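SAM-dependent methyltransferase (Anabaena variabilis ATCC 29413, PDB 3GGD) probably transfers a methyl group from S-adenosyl-L-methionine to a substrate not yet identified, and binds the product cofactor S-adenosyl-L-homocysteine. Local coordinates at residues V44-F50 against F73-F78; G124-I128 against L152-A158. All coordinates share one frame; numbering follows the deposited sequence.

Two unlike contacts lie on one Rossmann-like methyltransferase domain, their centres about 17 Å apart and their nearest atoms about 5 Å apart, so they do not touch. Interaction 1 packs helix 43-50 against helix 69-77 through apolar side chains alone; interaction 2 is a mostly polar closure of the crossover from strand 127-131 to strand 158-164. The central sheet connects them: Asp46 of interaction 1 is bonded to the hydroxyls of Tyr129 and Tyr160, on the two strands that interaction 2 pairs. Both lie in the neighbourhood of the S-adenosyl-L-homocysteine pocket, with the side chain of Leu74 about 9 Å from the ligand and that of Leu152 about 7 Å from Gly110.

Interaction 1 (V44-F50 against F73-F78); sequences VVDLPRF and FLSQFF. With SO4 (sulfate ion), chain J; EDO (1,2-ethanediol), chain M; EDO (1,2-ethanediol), chain L.
Val44 opens the contact by setting CG2 against the Phe73 ring, 3.5 Å from its CE2, the two side chains crossing at about a right angle. Asp46 serves other partners, among them an ethanediol, probably from the crystallisation liquor, whose O2 donates to OD2.

Leu47 buries the largest area of any residue here. With CG anti to the backbone N (chi1 -175°), its two methyls reach across and divide the aromatic cluster between them. CD2 sits over one face of Phe77, 4.0 Å from the ring centroid and 18° off the normal, a CH-pi contact, and the same methyl meets the edge of Phe73 at CE1, 3.7 Å away. CD1 goes instead to the edge of Phe78, 3.9 Å from CE1. Arg49, like Asp46, is engaged away from segment 73-78: its guanidinium grips a sulfate, also probably from the crystallisation liquor, in a fork, NE bonding to O1 and NH2 to O2 at 3.0 Å, both nearly straight. Phe50 closes the row: its CE1 lies 4.1 Å from Phe78 CZ, and Leu74 CD2 approaches the edge of its ring at CZ from 4.3 Å. On the other helix Leu74 O accepts from both Phe77 N and Phe78 N, a forked bond at the turn that carries these two rings.

The short helical segments cross at -40° with axes 11.6 Å apart, a wide spacing bridged by long side chains. Leu74 and Phe78 also rest on Leu60 of strand 60-63, so the contact joins the helix preceding that strand to the helix following it, the two packing together against the sheet of the Rossmann-like methyltransferase fold.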
loop_
_atom_site.group_PDB
_atom_site.type_symbol
_atom_site.label_atom_id
_atom_site.label_comp_id
_atom_site.label_asym_id
_atom_site.label_seq_id
_atom_site.Cartn_x
_atom_site.Cartn_y
_atom_site.Cartn_z
ATOM N N VAL A 44 6.459 -1.564 12.182
ATOM C CA VAL A 44 6.807 -2.211 13.440
ATOM C C VAL A 44 5.632 -3.057 13.963
ATOM O O VAL A 44 5.821 -4.154 14.562
ATOM C CB VAL A 44 7.212 -1.182 14.499
ATOM C CG1 VAL A 44 7.161 -1.784 15.939
ATOM C CG2 VAL A 44 8.558 -0.622 14.169
ATOM N N VAL A 45 4.421 -2.550 13.737
ATOM C CA VAL A 45 3.192 -3.295 14.094
ATOM C C VAL A 45 2.963 -4.470 13.127
ATOM O O VAL A 45 2.600 -5.576 13.533
ATOM C CB VAL A 45 1.960 -2.347 14.093
ATOM C CG1 VAL A 45 0.629 -3.150 14.173
ATOM C CG2 VAL A 45 2.100 -1.328 15.242
ATOM N N ASP A 46 3.256 -4.250 11.855
ATOM C CA ASP A 46 3.084 -5.303 10.830
ATOM C C ASP A 46 4.059 -6.500 10.933
ATOM O O ASP A 46 3.644 -7.661 10.772
ATOM C CB ASP A 46 3.255 -4.709 9.426
ATOM C CG ASP A 46 2.230 -3.584 9.128
ATOM O OD1 ASP A 46 1.052 -3.743 9.527
ATOM O OD2 ASP A 46 2.618 -2.592 8.481
ATOM N N LEU A 47 5.337 -6.207 11.202
ATOM C CA LEU A 47 6.399 -7.209 11.051
ATOM C C LEU A 47 6.169 -8.499 11.863
ATOM O O LEU A 47 6.344 -9.566 11.319
ATOM C CB LEU A 47 7.794 -6.602 11.301
ATOM C CG LEU A 47 9.025 -7.507 11.057
ATOM C CD1 LEU A 47 8.977 -8.109 9.645
ATOM C CD2 LEU A 47 10.392 -6.806 11.328
ATOM N N PRO A 48 5.750 -8.411 13.145
ATOM C CA PRO A 48 5.483 -9.668 13.840
ATOM C C PRO A 48 4.427 -10.576 13.169
ATOM O O PRO A 48 4.442 -11.794 13.357
ATOM C CB PRO A 48 5.031 -9.223 15.228
ATOM C CG PRO A 48 5.505 -7.819 15.374
ATOM C CD PRO A 48 5.500 -7.246 13.995
ATOM N N ARG A 49 3.541 -10.002 12.377
ATOM C CA ARG A 49 2.470 -10.796 11.738
ATOM C C ARG A 49 2.978 -11.667 10.606
ATOM O O ARG A 49 2.305 -12.599 10.215
ATOM C CB ARG A 49 1.374 -9.862 11.208
ATOM C CG ARG A 49 0.645 -9.075 12.305
ATOM C CD ARG A 49 -0.148 -7.927 11.743
ATOM N NE ARG A 49 -0.885 -7.234 12.802
ATOM C CZ ARG A 49 -1.598 -6.130 12.620
ATOM N NH1 ARG A 49 -1.707 -5.570 11.434
ATOM N NH2 ARG A 49 -2.222 -5.567 13.637
ATOM N N PHE A 50 4.146 -11.347 10.046
ATOM C CA PHE A 50 4.702 -12.143 8.945
ATOM C C PHE A 50 6.166 -12.596 9.027
ATOM O O PHE A 50 6.580 -13.470 8.253
ATOM C CB PHE A 50 4.483 -11.432 7.629
ATOM C CG PHE A 50 5.236 -10.138 7.456
ATOM C CD1 PHE A 50 6.487 -10.117 6.841
ATOM C CD2 PHE A 50 4.642 -8.934 7.764
ATOM C CE1 PHE A 50 7.157 -8.926 6.624
ATOM C CE2 PHE A 50 5.308 -7.749 7.544
ATOM C CZ PHE A 50 6.565 -7.738 6.976
ATOM N N PHE A 73 13.017 0.727 7.172
ATOM C CA PHE A 73 12.962 -0.174 8.295
ATOM C C PHE A 73 13.103 -1.648 7.835
ATOM O O PHE A 73 13.886 -2.423 8.382
ATOM C CB PHE A 73 11.685 0.096 9.114
ATOM C CG PHE A 73 11.410 -0.922 10.185
ATOM C CD1 PHE A 73 10.813 -2.153 9.860
ATOM C CD2 PHE A 73 11.738 -0.673 11.500
ATOM C CE1 PHE A 73 10.549 -3.095 10.840
ATOM C CE2 PHE A 73 11.463 -1.621 12.483
ATOM C CZ PHE A 73 10.874 -2.819 12.146
ATOM N N LEU A 74 12.337 -2.039 6.833
ATOM C CA LEU A 74 12.433 -3.398 6.325
ATOM C C LEU A 74 13.885 -3.755 5.981
ATOM O O LEU A 74 14.347 -4.863 6.235
ATOM C CB LEU A 74 11.536 -3.567 5.079
ATOM C CG LEU A 74 10.034 -3.562 5.372
ATOM C CD1 LEU A 74 9.229 -3.571 4.054
ATOM C CD2 LEU A 74 9.615 -4.756 6.308
ATOM N N SER A 75 14.624 -2.785 5.436
ATOM C CA SER A 75 15.984 -3.050 4.972
ATOM C C SER A 75 16.910 -3.300 6.137
ATOM O O SER A 75 17.974 -3.862 5.965
ATOM C CB SER A 75 16.514 -1.887 4.124
ATOM O OG SER A 75 16.967 -0.807 4.924
ATOM N N GLN A 76 16.536 -2.849 7.326
ATOM C CA GLN A 76 17.374 -3.082 8.531
ATOM C C GLN A 76 17.208 -4.538 9.018
ATOM O O GLN A 76 18.058 -5.082 9.675
ATOM C CB GLN A 76 17.051 -2.023 9.598
ATOM C CG GLN A 76 17.578 -0.632 9.152
ATOM C CD GLN A 76 16.802 0.603 9.702
ATOM O OE1 GLN A 76 15.609 0.517 10.050
ATOM N NE2 GLN A 76 17.489 1.774 9.749
ATOM N N PHE A 77 16.132 -5.194 8.595
ATOM C CA PHE A 77 15.826 -6.555 9.048
ATOM C C PHE A 77 16.020 -7.624 7.968
ATOM O O PHE A 77 16.258 -8.756 8.288
ATOM C CB PHE A 77 14.353 -6.622 9.563
ATOM C CG PHE A 77 14.163 -5.969 10.911
ATOM C CD1 PHE A 77 14.039 -4.591 11.017
ATOM C CD2 PHE A 77 14.167 -6.737 12.079
ATOM C CE1 PHE A 77 13.902 -3.984 12.263
ATOM C CE2 PHE A 77 14.040 -6.144 13.304
ATOM C CZ PHE A 77 13.913 -4.770 13.415
ATOM N N PHE A 78 15.853 -7.279 6.697
ATOM C CA PHE A 78 15.971 -8.256 5.607
ATOM C C PHE A 78 17.215 -7.982 4.781
ATOM O O PHE A 78 17.554 -6.820 4.557
ATOM C CB PHE A 78 14.754 -8.197 4.695
ATOM C CG PHE A 78 13.522 -8.751 5.308
ATOM C CD1 PHE A 78 12.719 -7.961 6.128
ATOM C CD2 PHE A 78 13.164 -10.060 5.090
ATOM C CE1 PHE A 78 11.578 -8.458 6.712
ATOM C CE2 PHE A 78 11.996 -10.593 5.675
ATOM C CZ PHE A 78 11.209 -9.778 6.502
HETATM S S SO4 J . -1.771 -8.271 16.205
HETATM O O1 SO4 J . -0.494 -8.544 15.534
HETATM O O2 SO4 J . -2.016 -6.826 16.358
HETATM O O3 SO4 J . -1.655 -8.839 17.549
HETATM O O4 SO4 J . -2.891 -8.930 15.529
HETATM C C1 EDO M . 5.927 -4.919 17.784
HETATM O O1 EDO M . 4.722 -4.955 17.001
HETATM C C2 EDO M . 5.685 -5.535 19.163
HETATM O O2 EDO M . 5.586 -6.958 19.120
HETATM C C1 EDO L . -0.916 0.366 10.467
HETATM O O1 EDO L . -0.372 1.697 10.417
HETATM C C2 EDO L . 0.158 -0.728 10.205
HETATM O O2 EDO L . 0.993 -0.485 9.031
#

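Interaction 2 (G124-I128 against L152-A158); sequences GDANI and LLGKQGA. With EDO (1,2-ethanediol), chain N.
Asp125 reaches into the turn after helix 142-153, where its OD2 takes the backbone N-H of Gln156 at 3.0 Å, from above the carboxylate plane. An ethanediol, probably from the crystallisation liquor, clasps the same carboxylate, its O2 donating to OD1 and its O1 to OD2. Beside the aspartate, Ala126 N bonds to Leu152 O at 3.0 Å, so backbone and side chain together tie segment 124-128 to the helix end. Asn127 uses its amide oxygen as a substitute for a main-chain carbonyl: OD1 receives Ala158 N at 2.9 Å, in the carbonyl plane. One residue on, Ile128 N returns a bond to Ala158 O at 2.8 Å, starting the parallel pairing of strands 127-131 and 158-164.

These strands and helix 142-153 form a right-handed beta-alpha-beta crossover of the Rossmann-like methyltransferase fold, and the contact closes the end where the polypeptide leaves helix 142-153 and enters strand 158-164. Gly154 leaves the helix with positive phi, its CA 3.5 Å from Asp125 OD1; Gly157 passes so close to segment 124-128 that its CA donates a C-H...O contact to Ala126 O. Apolar cover comes from Ile128, whose CD1 meets Leu153 CG at 3.7 Å, the side chains crossing at about a right angle, and also touches Leu152 CB.

Farther out, a water donates to both Gly124 O and Leu152 O, bridging the two segments. His120 NE2 holds Asp125 OD1 from helix 113-123, while Leu152 packs on Ala116 and Ile119 of that helix and on Phe63 of strand 60-63.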
loop_
_atom_site.group_PDB
_atom_site.type_symbol
_atom_site.label_atom_id
_atom_site.label_comp_id
_atom_site.label_asym_id
_atom_site.label_seq_id
_atom_site.Cartn_x
_atom_site.Cartn_y
_atom_site.Cartn_z
ATOM N N GLY A 124 13.575 -13.991 -9.550
ATOM C CA GLY A 124 12.861 -15.143 -9.054
ATOM C C GLY A 124 11.740 -14.758 -8.120
ATOM O O GLY A 124 11.349 -13.581 -8.013
ATOM N N ASP A 125 11.235 -15.754 -7.403
ATOM C CA ASP A 125 10.111 -15.595 -6.505
ATOM C C ASP A 125 10.530 -14.628 -5.397
ATOM O O ASP A 125 11.622 -14.726 -4.862
ATOM C CB ASP A 125 9.728 -16.911 -5.831
ATOM C CG ASP A 125 9.119 -17.949 -6.772
ATOM O OD1 ASP A 125 8.886 -17.671 -7.966
ATOM O OD2 ASP A 125 8.851 -19.046 -6.251
ATOM N N ALA A 126 9.632 -13.721 -5.029
ATOM C CA ALA A 126 9.901 -12.701 -4.003
ATOM C C ALA A 126 8.802 -12.751 -2.941
ATOM O O ALA A 126 7.657 -13.090 -3.236
ATOM C CB ALA A 126 9.930 -11.295 -4.621
ATOM N N ASN A 127 9.157 -12.392 -1.715
ATOM C CA ASN A 127 8.137 -12.117 -0.705
ATOM C C ASN A 127 7.669 -10.704 -0.927
ATOM O O ASN A 127 8.393 -9.916 -1.536
ATOM C CB ASN A 127 8.699 -12.257 0.686
ATOM C CG ASN A 127 9.058 -13.672 1.017
ATOM O OD1 ASN A 127 8.300 -14.586 0.698
ATOM N ND2 ASN A 127 10.234 -13.864 1.663
ATOM N N ILE A 128 6.447 -10.389 -0.481
ATOM C CA ILE A 128 5.895 -9.029 -0.652
ATOM C C ILE A 128 5.321 -8.461 0.630
ATOM O O ILE A 128 4.574 -9.140 1.359
ATOM C CB ILE A 128 4.774 -8.960 -1.738
ATOM C CG1 ILE A 128 5.330 -9.293 -3.122
ATOM C CG2 ILE A 128 4.122 -7.546 -1.785
ATOM C CD1 ILE A 128 4.277 -9.471 -4.220
ATOM N N LEU A 152 4.875 -11.932 -9.262
ATOM C CA LEU A 152 6.043 -11.683 -8.407
ATOM C C LEU A 152 6.292 -12.762 -7.323
ATOM O O LEU A 152 7.467 -13.098 -6.985
ATOM C CB LEU A 152 5.912 -10.313 -7.738
ATOM C CG LEU A 152 5.951 -9.096 -8.675
ATOM C CD1 LEU A 152 5.529 -7.791 -7.949
ATOM C CD2 LEU A 152 7.352 -8.945 -9.381
ATOM N N LEU A 153 5.189 -13.271 -6.751
ATOM C CA LEU A 153 5.245 -14.241 -5.673
ATOM C C LEU A 153 5.658 -15.640 -6.117
ATOM O O LEU A 153 6.350 -16.373 -5.380
ATOM C CB LEU A 153 3.869 -14.338 -5.008
ATOM C CG LEU A 153 3.468 -13.109 -4.170
ATOM C CD1 LEU A 153 1.943 -13.038 -3.951
ATOM C CD2 LEU A 153 4.266 -13.058 -2.828
ATOM N N GLY A 154 5.184 -16.044 -7.297
ATOM C CA GLY A 154 5.398 -17.428 -7.767
ATOM C C GLY A 154 4.921 -18.419 -6.704
ATOM O O GLY A 154 3.975 -18.151 -5.973
ATOM N N LYS A 155 5.586 -19.555 -6.585
ATOM C CA LYS A 155 5.199 -20.572 -5.613
ATOM C C LYS A 155 5.724 -20.307 -4.219
ATOM O O LYS A 155 5.016 -20.569 -3.246
ATOM C CB LYS A 155 5.693 -21.952 -6.050
ATOM C CG LYS A 155 5.242 -23.130 -5.156
ATOM C CD LYS A 155 3.734 -23.348 -5.236
ATOM C CE LYS A 155 3.280 -24.633 -4.489
ATOM N NZ LYS A 155 3.784 -24.634 -3.109
ATOM N N GLN A 156 6.952 -19.811 -4.106
ATOM C CA GLN A 156 7.598 -19.753 -2.806
ATOM C C GLN A 156 7.406 -18.478 -2.046
ATOM O O GLN A 156 7.639 -18.453 -0.854
ATOM C CB GLN A 156 9.102 -19.955 -2.938
ATOM C CG GLN A 156 9.573 -21.256 -3.616
ATOM C CD GLN A 156 11.126 -21.309 -3.604
ATOM O OE1 GLN A 156 11.763 -21.099 -2.541
ATOM N NE2 GLN A 156 11.734 -21.521 -4.779
ATOM N N GLY A 157 7.041 -17.407 -2.732
ATOM C CA GLY A 157 6.802 -16.142 -2.056
ATOM C C GLY A 157 5.555 -16.077 -1.188
ATOM O O GLY A 157 4.562 -16.721 -1.497
ATOM N N ALA A 158 5.612 -15.278 -0.123
ATOM C CA ALA A 158 4.429 -14.977 0.689
ATOM C C ALA A 158 4.259 -13.456 0.690
ATOM O O ALA A 158 5.227 -12.705 0.526
ATOM C CB ALA A 158 4.529 -15.536 2.153
HETATM C C1 EDO N . 9.367 -21.163 -8.700
HETATM O O1 EDO N . 9.486 -21.422 -7.305
HETATM C C2 EDO N . 7.895 -21.144 -9.116
HETATM O O2 EDO N . 7.333 -19.805 -8.967
HETATM O O HOH W 1 9.628 -11.575 -8.284
HETATM O O HOH W 2 8.416 -16.939 1.909
#